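Local coordinates for putative ABC transporter amino acid-binding protein (Sinorhizobium meliloti, PDB 2Q88) that binds the compatible solute ectoine and probably delivers it to an ABC transporter for uptake in osmoprotection, at residues S59-M64 with I76-F81. Sequence-based numbering, arbitrary orientation.
Sequences SEYGAM and ITAGLF. With 4CS ((4S)-2-methyl-1,4,5,6-tetrahydropyrimidine-4-carboxylic acid), chain F.
Tyr61 faces Leu80 and Met64 faces Ile76 across two loops, one entering helix 64-69 and the other leaving strand 75-76, with CA atoms 7.6 Å apart at Tyr61 and Leu80. The link is mostly apolar. Met64 has CG anti to its carbonyl carbon (chi1 -70°), and the extended chain beyond CG carries SD and CE to Ile76 and Ala78. Its CE meets Ala78 CB at 3.7 Å, and its SD lies 3.8 Å from Ile76 CG2. Ile76 CD1 packs on the Met64 backbone. Ala78 O lies in the plane of the Tyr61 ring, nearest CE1; Leu80 CD1 is near that plane, beside Tyr61 CD1. Over the centre of one face sits CB of the bound ectoine, 3.7 Å above the plane. One water donates to both Tyr61 OH (2.8 Å) and Ala78 O (2.7 Å); Tyr61 OH is also hydrogen-bonded to Glu22. A leucine in place of Tyr61 would probably leave this water and Glu22 without their hydroxyl partner and the ligand without its flat aromatic platform. Phe81 N donates a nearly straight hydrogen bond (161°) to ectoine OXT at 2.9 Å, and Gly79 O lies 2.8 Å from ectoine N. This family 3 solute-binding pocket thus offers ectoine an aromatic face and backbone N-H and C=O groups, with Met64 packed alongside.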
loop_
_atom_site.group_PDB
_atom_site.type_symbol
_atom_site.label_atom_id
_atom_site.label_comp_id
_atom_site.label_asym_id
_atom_site.label_seq_id
_atom_site.Cartn_x
_atom_site.Cartn_y
_atom_site.Cartn_z
ATOM N N SER A 59 -0.696 -6.200 -9.920
ATOM C CA SER A 59 -2.044 -6.700 -9.752
ATOM C C SER A 59 -2.821 -5.697 -8.907
ATOM O O SER A 59 -2.239 -4.774 -8.332
ATOM C CB SER A 59 -2.033 -8.081 -9.086
ATOM O OG SER A 59 -1.927 -7.986 -7.674
ATOM N N GLU A 60 -4.130 -5.882 -8.830
ATOM C CA GLU A 60 -4.944 -5.090 -7.909
ATOM C C GLU A 60 -4.707 -5.672 -6.518
ATOM O O GLU A 60 -4.181 -6.795 -6.402
ATOM C CB GLU A 60 -6.407 -5.100 -8.363
ATOM C CG GLU A 60 -6.549 -4.446 -9.736
ATOM C CD GLU A 60 -7.928 -4.562 -10.347
ATOM O OE1 GLU A 60 -8.137 -5.451 -11.207
ATOM O OE2 GLU A 60 -8.813 -3.753 -9.994
ATOM N N TYR A 61 -5.010 -4.905 -5.470
ATOM C CA TYR A 61 -4.607 -5.279 -4.110
ATOM C C TYR A 61 -5.247 -6.578 -3.638
ATOM O O TYR A 61 -4.623 -7.346 -2.916
ATOM C CB TYR A 61 -4.881 -4.152 -3.111
ATOM C CG TYR A 61 -3.966 -2.957 -3.303
ATOM C CD1 TYR A 61 -2.707 -2.920 -2.716
ATOM C CD2 TYR A 61 -4.356 -1.879 -4.093
ATOM C CE1 TYR A 61 -1.860 -1.816 -2.896
ATOM C CE2 TYR A 61 -3.506 -0.770 -4.286
ATOM C CZ TYR A 61 -2.269 -0.748 -3.674
ATOM O OH TYR A 61 -1.418 0.333 -3.869
ATOM N N GLY A 62 -6.479 -6.823 -4.071
ATOM C CA GLY A 62 -7.219 -8.021 -3.650
ATOM C C GLY A 62 -6.622 -9.339 -4.123
ATOM O O GLY A 62 -6.924 -10.406 -3.572
ATOM N N ALA A 63 -5.775 -9.283 -5.145
ATOM C CA ALA A 63 -5.137 -10.495 -5.670
ATOM C C ALA A 63 -3.807 -10.853 -4.993
ATOM O O ALA A 63 -3.260 -11.934 -5.229
ATOM C CB ALA A 63 -4.944 -10.374 -7.194
ATOM N N MET A 64 -3.284 -9.960 -4.158
ATOM C CA MET A 64 -1.917 -10.098 -3.667
ATOM C C MET A 64 -1.713 -11.239 -2.682
ATOM O O MET A 64 -0.876 -12.127 -2.906
ATOM C CB MET A 64 -1.416 -8.772 -3.098
ATOM C CG MET A 64 -1.178 -7.734 -4.184
ATOM S SD MET A 64 -0.690 -6.180 -3.470
ATOM C CE MET A 64 -0.613 -5.132 -4.923
ATOM N N ILE A 76 5.090 -9.563 -0.964
ATOM C CA ILE A 76 4.252 -8.438 -1.399
ATOM C C ILE A 76 4.950 -7.177 -0.927
ATOM O O ILE A 76 5.153 -7.009 0.262
ATOM C CB ILE A 76 2.829 -8.532 -0.776
ATOM C CG1 ILE A 76 2.102 -9.786 -1.259
ATOM C CG2 ILE A 76 2.011 -7.304 -1.122
ATOM C CD1 ILE A 76 0.894 -10.159 -0.370
ATOM N N THR A 77 5.341 -6.298 -1.842
ATOM C CA THR A 77 6.038 -5.079 -1.446
ATOM C C THR A 77 5.334 -3.920 -2.126
ATOM O O THR A 77 5.804 -3.391 -3.132
ATOM C CB THR A 77 7.516 -5.138 -1.868
ATOM O OG1 THR A 77 7.579 -5.337 -3.276
ATOM C CG2 THR A 77 8.203 -6.383 -1.305
ATOM N N ALA A 78 4.199 -3.523 -1.562
ATOM C CA ALA A 78 3.234 -2.723 -2.299
ATOM C C ALA A 78 2.532 -1.660 -1.463
ATOM O O ALA A 78 1.629 -0.989 -1.957
ATOM C CB ALA A 78 2.200 -3.647 -2.954
ATOM N N GLY A 79 2.944 -1.500 -0.208
ATOM C CA GLY A 79 2.197 -0.659 0.716
ATOM C C GLY A 79 0.938 -1.381 1.168
ATOM O O GLY A 79 -0.102 -0.751 1.393
ATOM N N LEU A 80 1.027 -2.703 1.288
ATOM C CA LEU A 80 -0.100 -3.520 1.769
ATOM C C LEU A 80 -0.187 -3.420 3.291
ATOM O O LEU A 80 0.505 -4.141 4.027
ATOM C CB LEU A 80 0.018 -4.978 1.294
ATOM C CG LEU A 80 -1.220 -5.860 1.521
ATOM C CD1 LEU A 80 -2.335 -5.563 0.517
ATOM C CD2 LEU A 80 -0.839 -7.326 1.482
ATOM N N PHE A 81 -1.026 -2.499 3.754
ATOM C CA PHE A 81 -1.066 -2.107 5.151
ATOM C C PHE A 81 -1.404 -3.274 6.078
ATOM O O PHE A 81 -2.240 -4.120 5.739
ATOM C CB PHE A 81 -2.092 -0.989 5.369
ATOM C CG PHE A 81 -1.787 0.297 4.635
ATOM C CD1 PHE A 81 -0.518 0.880 4.692
ATOM C CD2 PHE A 81 -2.811 0.981 3.963
ATOM C CE1 PHE A 81 -0.260 2.098 4.034
ATOM C CE2 PHE A 81 -2.552 2.198 3.300
ATOM C CZ PHE A 81 -1.280 2.744 3.345
HETATM O O 4CS F . -5.133 -1.899 1.139
HETATM C C 4CS F . -4.058 -1.303 1.197
HETATM O OXT 4CS F . -3.099 -1.812 1.789
HETATM C CA 4CS F . -3.916 0.076 0.565
HETATM C CB 4CS F . -4.634 0.200 -0.766
HETATM C CAD 4CS F . -4.479 1.626 -1.304
HETATM N NAG 4CS F . -3.035 1.968 -1.390
HETATM C CAI 4CS F . -2.093 1.374 -0.537
HETATM C CAA 4CS F . -0.601 1.731 -0.654
HETATM N N 4CS F . -2.491 0.423 0.413
HETATM O O HOH W 1 1.285 -0.131 -4.466
#